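Local coordinates for peroxiredoxin 6 (Arenicola marina, PDB 2V2G), which probably reduces hydrogen peroxide and organic hydroperoxides to water and alcohols as a thiol-specific peroxidase of the peroxiredoxin family, at residues F9-A14 / K20-D25; D15-K20 / D76-S81; T47-V52 / M94-I99; I160-L165 / V171-D176. The protein carries 1 engineered substitution. All blocks are in the same frame, centred on the assembly; numbering follows the deposited sequence.

Interaction 1: F9-A14 / K20-D25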
loop_
_atom_site.group_PDB
_atom_site.type_symbol
_atom_site.label_atom_id
_atom_site.label_comp_id
_atom_site.label_asym_id
_atom_site.label_seq_id
_atom_site.Cartn_x
_atom_site.Cartn_y
_atom_site.Cartn_z
ATOM N N PHE A 9 12.081 -13.211 1.552
ATOM C CA PHE A 9 12.113 -12.408 2.746
ATOM C C PHE A 9 13.282 -12.848 3.621
ATOM O O PHE A 9 13.583 -14.033 3.720
ATOM C CB PHE A 9 10.781 -12.494 3.498
ATOM C CG PHE A 9 10.425 -11.181 4.180
ATOM C CD1 PHE A 9 9.876 -10.149 3.459
ATOM C CD2 PHE A 9 10.653 -11.022 5.543
ATOM C CE1 PHE A 9 9.603 -8.932 4.062
ATOM C CE2 PHE A 9 10.345 -9.810 6.171
ATOM C CZ PHE A 9 9.828 -8.788 5.442
ATOM N N PRO A 10 14.016 -11.925 4.225
ATOM C CA PRO A 10 15.117 -12.367 5.115
ATOM C C PRO A 10 14.678 -13.358 6.213
ATOM O O PRO A 10 13.626 -13.189 6.882
ATOM C CB PRO A 10 15.672 -11.045 5.707
ATOM C CG PRO A 10 14.728 -10.023 5.306
ATOM C CD PRO A 10 13.903 -10.453 4.149
ATOM N N ASN A 11 15.520 -14.391 6.383
ATOM C CA ASN A 11 15.308 -15.421 7.410
ATOM C C ASN A 11 15.975 -14.948 8.703
ATOM O O ASN A 11 16.984 -15.477 9.219
ATOM C CB ASN A 11 15.843 -16.758 6.956
ATOM C CG ASN A 11 15.385 -17.877 7.837
ATOM O OD1 ASN A 11 14.503 -17.710 8.701
ATOM N ND2 ASN A 11 15.963 -19.031 7.613
ATOM N N PHE A 12 15.361 -13.891 9.226
ATOM C CA PHE A 12 15.944 -13.175 10.344
ATOM C C PHE A 12 15.716 -13.881 11.676
ATOM O O PHE A 12 14.742 -14.656 11.812
ATOM C CB PHE A 12 15.466 -11.709 10.388
ATOM C CG PHE A 12 13.997 -11.533 10.609
ATOM C CD1 PHE A 12 13.459 -11.598 11.876
ATOM C CD2 PHE A 12 13.134 -11.298 9.541
ATOM C CE1 PHE A 12 12.103 -11.412 12.105
ATOM C CE2 PHE A 12 11.756 -11.129 9.760
ATOM C CZ PHE A 12 11.236 -11.187 11.041
ATOM N N GLU A 13 16.616 -13.601 12.631
ATOM C CA GLU A 13 16.531 -14.036 14.029
ATOM C C GLU A 13 16.181 -12.770 14.824
ATOM O O GLU A 13 16.907 -11.767 14.725
ATOM C CB GLU A 13 17.860 -14.671 14.509
ATOM C CG GLU A 13 18.241 -15.779 13.573
ATOM C CD GLU A 13 19.409 -16.636 13.995
ATOM O OE1 GLU A 13 19.664 -16.769 15.231
ATOM O OE2 GLU A 13 20.053 -17.227 13.071
ATOM N N ALA A 14 15.088 -12.797 15.583
ATOM C CA ALA A 14 14.690 -11.645 16.401
ATOM C C ALA A 14 14.136 -12.109 17.757
ATOM O O ALA A 14 13.616 -13.213 17.858
ATOM C CB ALA A 14 13.636 -10.843 15.685
ATOM N N LYS A 20 12.671 -15.910 21.296
ATOM C CA LYS A 20 13.440 -15.786 20.078
ATOM C C LYS A 20 12.840 -16.633 18.997
ATOM O O LYS A 20 12.315 -17.721 19.256
ATOM C CB LYS A 20 14.925 -16.132 20.253
ATOM C CG LYS A 20 15.681 -15.161 21.194
ATOM C CD LYS A 20 17.201 -15.304 21.007
ATOM C CE LYS A 20 17.991 -14.608 22.134
ATOM N NZ LYS A 20 19.447 -15.052 22.218
ATOM N N LEU A 21 12.874 -16.098 17.789
ATOM C CA LEU A 21 12.367 -16.778 16.628
ATOM C C LEU A 21 13.226 -16.562 15.402
ATOM O O LEU A 21 13.973 -15.585 15.284
ATOM C CB LEU A 21 10.942 -16.374 16.353
ATOM C CG LEU A 21 10.570 -14.959 15.990
ATOM C CD1 LEU A 21 10.769 -14.710 14.476
ATOM C CD2 LEU A 21 9.062 -14.771 16.334
ATOM N N LYS A 22 13.101 -17.520 14.495
ATOM C CA LYS A 22 13.762 -17.492 13.220
ATOM C C LYS A 22 12.634 -17.441 12.169
ATOM O O LYS A 22 11.697 -18.253 12.149
ATOM C CB LYS A 22 14.660 -18.700 13.044
ATOM C CG LYS A 22 15.414 -18.778 11.728
ATOM C CD LYS A 22 16.725 -17.990 11.752
ATOM C CE LYS A 22 17.696 -18.428 10.637
ATOM N NZ LYS A 22 18.659 -17.329 10.269
ATOM N N PHE A 23 12.637 -16.405 11.352
ATOM C CA PHE A 23 11.439 -16.056 10.620
ATOM C C PHE A 23 10.871 -17.155 9.689
ATOM O O PHE A 23 9.661 -17.414 9.688
ATOM C CB PHE A 23 11.617 -14.698 9.854
ATOM C CG PHE A 23 10.368 -14.207 9.216
ATOM C CD1 PHE A 23 9.240 -13.861 9.986
ATOM C CD2 PHE A 23 10.260 -14.157 7.845
ATOM C CE1 PHE A 23 8.041 -13.444 9.388
ATOM C CE2 PHE A 23 9.064 -13.692 7.226
ATOM C CZ PHE A 23 7.942 -13.378 8.030
ATOM N N HIS A 24 11.734 -17.782 8.895
ATOM C CA HIS A 24 11.250 -18.839 7.999
ATOM C C HIS A 24 10.681 -20.022 8.770
ATOM O O HIS A 24 9.799 -20.707 8.224
ATOM C CB HIS A 24 12.303 -19.330 7.041
ATOM C CG HIS A 24 12.674 -18.351 5.974
ATOM N ND1 HIS A 24 13.358 -18.728 4.832
ATOM C CD2 HIS A 24 12.416 -17.017 5.857
ATOM C CE1 HIS A 24 13.543 -17.645 4.084
ATOM N NE2 HIS A 24 12.960 -16.602 4.672
ATOM N N ASP A 25 11.208 -20.306 9.969
ATOM C CA ASP A 25 10.746 -21.422 10.845
ATOM C C ASP A 25 9.364 -21.080 11.418
ATOM O O ASP A 25 8.467 -21.915 11.486
ATOM C CB ASP A 25 11.712 -21.647 11.999
ATOM C CG ASP A 25 13.060 -22.233 11.557
ATOM O OD1 ASP A 25 13.157 -22.720 10.411
ATOM O OD2 ASP A 25 13.998 -22.292 12.380
HETATM O O HOH W 1 14.931 -21.698 8.620
#
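The amide of Asn11 lies stacked on the imidazole of His24, planes 15° apart, and Asn11 CB makes a CH-pi contact 3.5 Å from the His24 ring centroid. CG of Asn11 is anti to the backbone N (chi1 -168°), bringing the amide over the start of helix 23-27. There Asn11 OD1 accepts from His24 N at 2.8 Å, the donor standing above the carbonyl plane. The imidazole is held at its edge, where His24 NE2 donates to Phe9 O (2.8 Å), and the two contacts limit its rotation. These residues flank the β-hairpin of strands 13-16 and 21-22, in which Ala14 and Leu21 form an antiparallel hydrogen-bonded pair. Next to it the rings of Phe12 and Phe23 run nearly parallel (11°) but are slid apart, so that Phe23 CB covers the centre of the Phe12 ring. Phe12 CE2 approaches Phe23 CG to 3.4 Å. Phe9 meets Phe23 obliquely, its CD2 3.5 Å from Phe23 CE2, and completes an aromatic cluster against Ile133. Lys22 bends at chi2 to bring NZ to Asn11 O (2.7 Å) and, as a salt bridge, to Glu13 OE2 (3.1 Å). A water links Asn11 ND2 to Asp25 OD1.

Interaction 2: D15-K20 / D76-S81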
loop_
_atom_site.group_PDB
_atom_site.type_symbol
_atom_site.label_atom_id
_atom_site.label_comp_id
_atom_site.label_asym_id
_atom_site.label_seq_id
_atom_site.Cartn_x
_atom_site.Cartn_y
_atom_site.Cartn_z
ATOM N N ASP A 15 14.231 -11.265 18.785
ATOM C CA ASP A 15 13.443 -11.480 19.995
ATOM C C ASP A 15 11.999 -10.933 19.794
ATOM O O ASP A 15 11.683 -10.066 18.943
ATOM C CB ASP A 15 14.025 -10.760 21.198
ATOM C CG ASP A 15 13.772 -11.507 22.557
ATOM O OD1 ASP A 15 12.887 -12.421 22.732
ATOM O OD2 ASP A 15 14.497 -11.148 23.514
ATOM N N SER A 16 11.116 -11.489 20.605
ATOM C CA SER A 16 9.703 -11.226 20.491
ATOM C C SER A 16 8.999 -11.537 21.794
ATOM O O SER A 16 9.587 -12.119 22.706
ATOM C CB SER A 16 9.100 -12.072 19.360
ATOM O OG SER A 16 8.791 -13.394 19.772
ATOM N N THR A 17 7.715 -11.193 21.832
ATOM C CA THR A 17 6.824 -11.586 22.935
ATOM C C THR A 17 6.596 -13.094 23.133
ATOM O O THR A 17 6.085 -13.509 24.185
ATOM C CB THR A 17 5.463 -10.893 22.779
ATOM O OG1 THR A 17 4.914 -11.247 21.514
ATOM C CG2 THR A 17 5.632 -9.410 22.945
ATOM N N ILE A 18 6.952 -13.886 22.120
ATOM C CA ILE A 18 6.948 -15.340 22.221
ATOM C C ILE A 18 8.362 -15.903 22.292
ATOM O O ILE A 18 8.542 -17.099 22.176
ATOM C CB ILE A 18 6.127 -16.012 21.113
ATOM C CG1 ILE A 18 6.820 -15.901 19.757
ATOM C CG2 ILE A 18 4.692 -15.433 21.073
ATOM C CD1 ILE A 18 6.106 -16.595 18.659
ATOM N N GLY A 19 9.347 -15.063 22.583
ATOM C CA GLY A 19 10.731 -15.503 22.693
ATOM C C GLY A 19 11.466 -15.366 21.371
ATOM O O GLY A 19 10.974 -14.745 20.431
ATOM N N LYS A 20 12.671 -15.910 21.296
ATOM C CA LYS A 20 13.440 -15.786 20.078
ATOM C C LYS A 20 12.840 -16.633 18.997
ATOM O O LYS A 20 12.315 -17.721 19.256
ATOM C CB LYS A 20 14.925 -16.132 20.253
ATOM C CG LYS A 20 15.681 -15.161 21.194
ATOM C CD LYS A 20 17.201 -15.304 21.007
ATOM C CE LYS A 20 17.991 -14.608 22.134
ATOM N NZ LYS A 20 19.447 -15.052 22.218
ATOM N N ASP A 76 8.163 -3.765 27.210
ATOM C CA ASP A 76 7.217 -2.740 26.773
ATOM C C ASP A 76 6.086 -3.299 25.874
ATOM O O ASP A 76 4.904 -2.935 25.994
ATOM C CB ASP A 76 7.977 -1.647 26.019
ATOM C CG ASP A 76 8.615 -0.645 26.941
ATOM O OD1 ASP A 76 8.509 -0.810 28.156
ATOM O OD2 ASP A 76 9.268 0.288 26.432
ATOM N N HIS A 77 6.429 -4.215 24.981
ATOM C CA HIS A 77 5.408 -4.876 24.174
ATOM C C HIS A 77 4.406 -5.603 25.045
ATOM O O HIS A 77 3.206 -5.499 24.830
ATOM C CB HIS A 77 6.025 -5.883 23.226
ATOM C CG HIS A 77 6.844 -5.280 22.133
ATOM N ND1 HIS A 77 7.762 -6.004 21.404
ATOM C CD2 HIS A 77 6.838 -4.035 21.602
ATOM C CE1 HIS A 77 8.273 -5.221 20.463
ATOM N NE2 HIS A 77 7.756 -4.017 20.582
ATOM N N LYS A 78 4.890 -6.340 26.033
ATOM C CA LYS A 78 3.984 -7.087 26.912
ATOM C C LYS A 78 3.056 -6.161 27.695
ATOM O O LYS A 78 1.849 -6.399 27.749
ATOM C CB LYS A 78 4.756 -8.067 27.805
ATOM C CG LYS A 78 5.101 -9.368 27.034
ATOM C CD LYS A 78 5.825 -10.435 27.873
ATOM C CE LYS A 78 6.624 -11.433 26.987
ATOM N NZ LYS A 78 7.458 -12.286 27.889
ATOM N N GLU A 79 3.598 -5.077 28.239
ATOM C CA GLU A 79 2.793 -4.132 29.000
ATOM C C GLU A 79 1.801 -3.403 28.101
ATOM O O GLU A 79 0.613 -3.305 28.388
ATOM C CB GLU A 79 3.661 -3.095 29.676
ATOM C CG GLU A 79 2.853 -2.174 30.589
ATOM C CD GLU A 79 3.673 -1.076 31.257
ATOM O OE1 GLU A 79 4.883 -0.953 30.974
ATOM O OE2 GLU A 79 3.074 -0.314 32.055
ATOM N N TRP A 80 2.303 -2.889 27.000
ATOM C CA TRP A 80 1.429 -2.185 26.075
ATOM C C TRP A 80 0.345 -3.073 25.467
ATOM O O TRP A 80 -0.729 -2.588 25.138
ATOM C CB TRP A 80 2.272 -1.532 24.991
ATOM C CG TRP A 80 1.477 -0.791 23.965
ATOM C CD1 TRP A 80 0.565 0.207 24.175
ATOM C CD2 TRP A 80 1.533 -0.999 22.565
ATOM N NE1 TRP A 80 0.089 0.657 22.972
ATOM C CE2 TRP A 80 0.654 -0.073 21.965
ATOM C CE3 TRP A 80 2.255 -1.870 21.743
ATOM C CZ2 TRP A 80 0.477 0.006 20.575
ATOM C CZ3 TRP A 80 2.071 -1.789 20.347
ATOM C CH2 TRP A 80 1.172 -0.872 19.791
ATOM N N SER A 81 0.621 -4.358 25.298
ATOM C CA SER A 81 -0.347 -5.260 24.738
ATOM C C SER A 81 -1.680 -5.246 25.564
ATOM O O SER A 81 -2.746 -5.423 25.005
ATOM C CB SER A 81 0.201 -6.685 24.615
ATOM O OG SER A 81 1.167 -6.823 23.599
#
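His77 O, on the helix turn that meets Thr17, is gripped twice by Ser81: the backbone N donates from 2.9 Å, and Ser81 OG donates to His77 O from 2.7 Å. The two donors come from opposite faces of the carbonyl plane, and the hydroxyl bond turns the serine side chain back onto its own helix. Across the contact Thr17 supplies its methyl. With OG1 between the backbone N and the carbonyl carbon (chi1 58°), Thr17 CG2 is turned to the helix and touches His77 CB at 3.6 Å, while OG1 accepts from the backbone N of Ile98. The His77 ring receives this methyl obliquely, and its own polar end is tied through NE2 to Ser70 OG. Lys78 lies extended beyond CG and runs alongside Thr17, pointing the other way, which brings CE within 3.5 Å of Thr17 O; no hydrogen bond crosses between the two segments. Thr17 itself is held in place by a type I turn from Ser16 to Gly19. Ser16 OG accepts from Ile18 N at 3.0 Å, which makes an ST turn, and donates to Gly19 O at 2.7 Å, in the carbonyl plane on a lone pair. Gly19 closes the turn at a positive phi of 92°, a conformation that suits glycine. One face of helix 74-88 thus receives the turn of the N-terminal β-hairpin, within the thioredoxin-like domain of a peroxiredoxin; the His77 side chain is about 10 Å from that of the engineered Ser45 at the predicted active site.

Interaction 3: T47-V52 / M94-I99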
loop_
_atom_site.group_PDB
_atom_site.type_symbol
_atom_site.label_atom_id
_atom_site.label_comp_id
_atom_site.label_asym_id
_atom_site.label_seq_id
_atom_site.Cartn_x
_atom_site.Cartn_y
_atom_site.Cartn_z
ATOM N N THR A 47 -4.761 1.920 18.158
ATOM C CA THR A 47 -5.937 1.630 17.309
ATOM C C THR A 47 -5.680 0.559 16.233
ATOM O O THR A 47 -6.560 -0.232 15.905
ATOM C CB THR A 47 -6.531 2.918 16.629
ATOM O OG1 THR A 47 -5.697 3.374 15.562
ATOM C CG2 THR A 47 -6.727 4.029 17.690
ATOM N N GLU A 48 -4.470 0.566 15.638
ATOM C CA GLU A 48 -4.125 -0.382 14.583
ATOM C C GLU A 48 -3.969 -1.819 15.076
ATOM O O GLU A 48 -4.632 -2.750 14.536
ATOM C CB GLU A 48 -2.854 0.052 13.882
ATOM C CG GLU A 48 -3.060 1.249 13.014
ATOM C CD GLU A 48 -1.766 1.546 12.259
ATOM O OE1 GLU A 48 -0.731 1.489 12.923
ATOM O OE2 GLU A 48 -1.808 1.733 11.027
ATOM N N LEU A 49 -3.152 -2.007 16.103
ATOM C CA LEU A 49 -2.998 -3.369 16.668
ATOM C C LEU A 49 -4.323 -3.837 17.258
ATOM O O LEU A 49 -4.650 -5.016 17.197
ATOM C CB LEU A 49 -1.818 -3.449 17.651
ATOM C CG LEU A 49 -0.470 -3.681 16.963
ATOM C CD1 LEU A 49 -0.002 -2.559 16.077
ATOM C CD2 LEU A 49 0.607 -4.001 18.020
ATOM N N GLY A 50 -5.137 -2.938 17.787
ATOM C CA GLY A 50 -6.453 -3.342 18.283
ATOM C C GLY A 50 -7.397 -3.775 17.189
ATOM O O GLY A 50 -8.171 -4.732 17.320
ATOM N N ARG A 51 -7.353 -3.071 16.055
ATOM C CA ARG A 51 -8.067 -3.485 14.868
ATOM C C ARG A 51 -7.662 -4.869 14.383
ATOM O O ARG A 51 -8.513 -5.640 13.929
ATOM C CB ARG A 51 -7.951 -2.435 13.759
ATOM C CG ARG A 51 -8.771 -2.739 12.551
ATOM C CD ARG A 51 -10.251 -2.968 12.849
ATOM N NE ARG A 51 -11.096 -3.089 11.653
ATOM C CZ ARG A 51 -12.249 -3.718 11.642
ATOM N NH1 ARG A 51 -12.687 -4.284 12.738
ATOM N NH2 ARG A 51 -12.937 -3.790 10.507
ATOM N N VAL A 52 -6.353 -5.140 14.376
ATOM C CA VAL A 52 -5.881 -6.459 13.974
ATOM C C VAL A 52 -6.442 -7.560 14.901
ATOM O O VAL A 52 -6.911 -8.589 14.396
ATOM C CB VAL A 52 -4.351 -6.492 13.827
ATOM C CG1 VAL A 52 -3.890 -7.896 13.437
ATOM C CG2 VAL A 52 -3.933 -5.499 12.730
ATOM N N MET A 94 -3.227 -12.107 23.436
ATOM C CA MET A 94 -2.815 -11.548 22.174
ATOM C C MET A 94 -2.783 -12.609 21.114
ATOM O O MET A 94 -2.196 -13.668 21.326
ATOM C CB MET A 94 -1.413 -10.957 22.244
ATOM C CG MET A 94 -1.359 -9.676 22.957
ATOM S SD MET A 94 -2.267 -8.400 22.078
ATOM C CE MET A 94 -1.095 -7.811 20.859
ATOM N N PRO A 95 -3.423 -12.343 19.983
ATOM C CA PRO A 95 -3.484 -13.375 18.974
ATOM C C PRO A 95 -2.262 -13.454 18.075
ATOM O O PRO A 95 -2.242 -14.345 17.240
ATOM C CB PRO A 95 -4.726 -12.987 18.174
ATOM C CG PRO A 95 -4.733 -11.487 18.260
ATOM C CD PRO A 95 -4.169 -11.133 19.588
ATOM N N TYR A 96 -1.281 -12.546 18.222
ATOM C CA TYR A 96 -0.060 -12.521 17.386
ATOM C C TYR A 96 1.176 -12.045 18.195
ATOM O O TYR A 96 1.047 -11.268 19.152
ATOM C CB TYR A 96 -0.214 -11.613 16.133
ATOM C CG TYR A 96 -0.722 -10.222 16.452
ATOM C CD1 TYR A 96 0.123 -9.251 16.946
ATOM C CD2 TYR A 96 -2.075 -9.915 16.337
ATOM C CE1 TYR A 96 -0.362 -7.978 17.317
ATOM C CE2 TYR A 96 -2.557 -8.623 16.676
ATOM C CZ TYR A 96 -1.707 -7.691 17.187
ATOM O OH TYR A 96 -2.163 -6.443 17.538
ATOM N N PRO A 97 2.384 -12.496 17.777
ATOM C CA PRO A 97 3.607 -11.991 18.467
ATOM C C PRO A 97 3.983 -10.564 18.040
ATOM O O PRO A 97 3.547 -10.103 16.952
ATOM C CB PRO A 97 4.706 -12.946 17.985
ATOM C CG PRO A 97 4.031 -14.009 17.114
ATOM C CD PRO A 97 2.712 -13.447 16.696
ATOM N N ILE A 98 4.803 -9.897 18.864
ATOM C CA ILE A 98 5.380 -8.580 18.495
ATOM C C ILE A 98 6.895 -8.707 18.601
ATOM O O ILE A 98 7.410 -9.093 19.661
ATOM C CB ILE A 98 4.908 -7.440 19.408
ATOM C CG1 ILE A 98 3.383 -7.495 19.647
ATOM C CG2 ILE A 98 5.288 -6.071 18.784
ATOM C CD1 ILE A 98 2.814 -6.318 20.532
ATOM N N ILE A 99 7.596 -8.442 17.516
ATOM C CA ILE A 99 9.051 -8.493 17.414
ATOM C C ILE A 99 9.665 -7.230 18.009
ATOM O O ILE A 99 9.100 -6.118 17.799
ATOM C CB ILE A 99 9.459 -8.604 15.958
ATOM C CG1 ILE A 99 9.010 -9.935 15.385
ATOM C CG2 ILE A 99 11.027 -8.370 15.793
ATOM C CD1 ILE A 99 9.082 -9.952 13.816
#
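A turn of helix 43-54 bearing Leu49 and Val52 faces the extended chain that carries Tyr96 and Ile98 into strand 98-100. The backbones stay well apart, the nearest CA atoms being those of Val52 and Pro95 at 8.9 Å, and side chains bridge the gap. Tyr96 does most of this. A chi1 of 51° directs its ring toward the helix, where Tyr96 OH donates to Leu49 O at 2.9 Å. The hydroxyl meets this oxygen from the side, with a C=O...donor angle of 104°, and stands above the carbonyl plane; the oxygen itself lies at the ring's edge. Packing at this end is close, since Tyr96 OH is also 3.0 Å from Leu49 CB. The Val52 side chain runs roughly perpendicular to that of Tyr96, and its CG1 meets the ring obliquely, 3.6 Å from Tyr96 CE2. From Leu49, CD2 reaches both Tyr96 CE1 at 4.2 Å and Ile98 CD1 at 4.1 Å, linking ring and strand. Leu66 backs Val52 and Tyr96, while Trp80 and Val84 of helix 74-88 pack on Leu49. All four contact residues are buried. The helix is the active-site helix of the peroxiredoxin fold: the Leu49 side chain is about 5 Å from that of Ser45, the engineered residue at the predicted peroxidatic cysteine position, and neighbouring Glu48 forms a salt bridge with Arg128 of the benzoic acid pocket.

Interaction 4: I160-L165 / V171-D176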
loop_
_atom_site.group_PDB
_atom_site.type_symbol
_atom_site.label_atom_id
_atom_site.label_comp_id
_atom_site.label_asym_id
_atom_site.label_seq_id
_atom_site.Cartn_x
_atom_site.Cartn_y
_atom_site.Cartn_z
ATOM N N ILE A 160 -5.168 -9.757 0.161
ATOM C CA ILE A 160 -4.925 -11.174 0.473
ATOM C C ILE A 160 -5.830 -12.067 -0.360
ATOM O O ILE A 160 -5.370 -13.032 -0.989
ATOM C CB ILE A 160 -5.055 -11.535 1.996
ATOM C CG1 ILE A 160 -3.862 -10.881 2.743
ATOM C CG2 ILE A 160 -5.160 -13.081 2.170
ATOM C CD1 ILE A 160 -4.077 -10.802 4.267
ATOM N N ASP A 161 -7.121 -11.730 -0.417
ATOM C CA ASP A 161 -8.084 -12.509 -1.253
ATOM C C ASP A 161 -7.644 -12.537 -2.706
ATOM O O ASP A 161 -7.673 -13.575 -3.378
ATOM C CB ASP A 161 -9.493 -11.956 -1.076
ATOM C CG ASP A 161 -10.025 -12.198 0.317
ATOM O OD1 ASP A 161 -9.535 -13.134 1.002
ATOM O OD2 ASP A 161 -10.975 -11.532 0.760
ATOM N N SER A 162 -7.209 -11.395 -3.208
ATOM C CA SER A 162 -6.727 -11.313 -4.629
ATOM C C SER A 162 -5.498 -12.165 -4.803
ATOM O O SER A 162 -5.397 -12.982 -5.739
ATOM C CB SER A 162 -6.441 -9.885 -5.032
ATOM O OG SER A 162 -5.808 -9.831 -6.307
ATOM N N LEU A 163 -4.553 -12.041 -3.884
ATOM C CA LEU A 163 -3.269 -12.763 -4.032
ATOM C C LEU A 163 -3.516 -14.290 -3.980
ATOM O O LEU A 163 -2.835 -15.028 -4.664
ATOM C CB LEU A 163 -2.275 -12.349 -2.946
ATOM C CG LEU A 163 -1.763 -10.919 -3.031
ATOM C CD1 LEU A 163 -1.204 -10.560 -1.640
ATOM C CD2 LEU A 163 -0.737 -10.760 -4.157
ATOM N N GLN A 164 -4.369 -14.743 -3.066
ATOM C CA GLN A 164 -4.570 -16.191 -2.880
ATOM C C GLN A 164 -5.311 -16.752 -4.097
ATOM O O GLN A 164 -4.987 -17.855 -4.568
ATOM C CB GLN A 164 -5.287 -16.471 -1.587
ATOM C CG GLN A 164 -4.450 -16.136 -0.382
ATOM C CD GLN A 164 -5.101 -16.526 0.911
ATOM O OE1 GLN A 164 -6.327 -16.506 1.052
ATOM N NE2 GLN A 164 -4.295 -16.885 1.891
ATOM N N LEU A 165 -6.247 -15.973 -4.625
ATOM C CA LEU A 165 -6.976 -16.414 -5.860
ATOM C C LEU A 165 -6.069 -16.481 -7.094
ATOM O O LEU A 165 -6.039 -17.472 -7.838
ATOM C CB LEU A 165 -8.121 -15.428 -6.117
ATOM C CG LEU A 165 -8.859 -15.595 -7.438
ATOM C CD1 LEU A 165 -9.611 -16.975 -7.482
ATOM C CD2 LEU A 165 -9.773 -14.382 -7.731
ATOM N N VAL A 171 -6.233 -15.720 -13.634
ATOM C CA VAL A 171 -7.007 -14.482 -13.617
ATOM C C VAL A 171 -6.203 -13.403 -12.889
ATOM O O VAL A 171 -5.281 -13.702 -12.183
ATOM C CB VAL A 171 -8.420 -14.599 -12.968
ATOM C CG1 VAL A 171 -9.273 -15.618 -13.765
ATOM C CG2 VAL A 171 -8.327 -14.994 -11.421
ATOM N N ALA A 172 -6.650 -12.166 -13.044
ATOM C CA ALA A 172 -6.109 -11.024 -12.265
ATOM C C ALA A 172 -7.312 -10.208 -11.846
ATOM O O ALA A 172 -8.312 -10.160 -12.528
ATOM C CB ALA A 172 -5.118 -10.190 -13.091
ATOM N N THR A 173 -7.215 -9.496 -10.716
ATOM C CA THR A 173 -8.373 -8.832 -10.151
ATOM C C THR A 173 -8.347 -7.326 -10.547
ATOM O O THR A 173 -7.315 -6.634 -10.411
ATOM C CB THR A 173 -8.447 -8.958 -8.610
ATOM O OG1 THR A 173 -7.273 -8.468 -7.982
ATOM C CG2 THR A 173 -8.691 -10.457 -8.232
ATOM N N PRO A 174 -9.496 -6.857 -11.086
ATOM C CA PRO A 174 -9.526 -5.482 -11.609
ATOM C C PRO A 174 -9.506 -4.387 -10.536
ATOM O O PRO A 174 -9.582 -4.667 -9.358
ATOM C CB PRO A 174 -10.791 -5.441 -12.454
ATOM C CG PRO A 174 -11.655 -6.467 -11.846
ATOM C CD PRO A 174 -10.731 -7.587 -11.373
ATOM N N ALA A 175 -9.457 -3.126 -10.948
ATOM C CA ALA A 175 -9.509 -1.999 -10.018
ATOM C C ALA A 175 -10.711 -2.221 -9.088
ATOM O O ALA A 175 -11.795 -2.494 -9.556
ATOM C CB ALA A 175 -9.697 -0.680 -10.785
ATOM N N ASP A 176 -10.496 -2.027 -7.793
ATOM C CA ASP A 176 -11.590 -2.029 -6.822
ATOM C C ASP A 176 -12.366 -3.347 -6.695
ATOM O O ASP A 176 -13.468 -3.394 -6.121
ATOM C CB ASP A 176 -12.555 -0.886 -7.125
ATOM C CG ASP A 176 -11.875 0.466 -7.039
ATOM O OD1 ASP A 176 -11.151 0.767 -6.085
ATOM O OD2 ASP A 176 -12.047 1.189 -8.002
#
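Ser162 and Thr173 join hydroxyl to hydroxyl, Ser162 OG lying 2.6 Å from Thr173 OG1 in a short hydrogen bond whose proton could come from either hydroxyl. The bond ties helix 153-168 to the chain just beyond strand 171-172, an edge strand, within this chain, of the antiparallel sheet in the C-terminal domain. OG of Ser162 is anti to its backbone N (chi1 172°), and with the Thr173 hydroxyl at chi1 56° the two oxygens are aimed at each other. The threonine methyl follows, Thr173 CG2 coming to 3.5 Å from Ser162 OG. One turn further along the helix, Leu165 adds an apolar contact: its CD2 lies 4.0 Å from Val171 CG2 and, obliquely, 4.1 Å from Thr173 CG2. The side chains of Leu165 and Val171 cross at about a right angle. Both also pack on Cys183 of the adjoining strand 183-185, to which strand 171-172 is joined by a backbone hydrogen bond between Ala172 and Met184. From the second subunit, Val44 packs on Ala172 and Thr149 brings OG1 into a hydrogen bond with Ser162 OG, so the buried serine oxygen has a partner in each chain. Further along 171-176, Ala175 N is hydrogen-bonded to Thr47 OG1 of the second subunit.

From the N terminus, interaction 1 closes the tight hairpin loop between 9-14 and 20-25. Interaction 2 starts from the turn of that hairpin, sharing Lys20, and crosses interaction 1 along the chain to tie it to helix 74-88. Interaction 3 crosses interaction 2 in turn, joining helix 43-54 to the approach of strand 98-100, the sheet neighbour of strand 13-16; Thr17 and Ile98 link the two directly, and Ile99 packs on Phe12 and Ala14 of interaction 1. Interaction 4 follows in series, about 10 Å from interaction 3 at the nearest atoms, closing a short loop on the opposite side of the chain's centre, where helix 153-168 meets the C-terminal sheet.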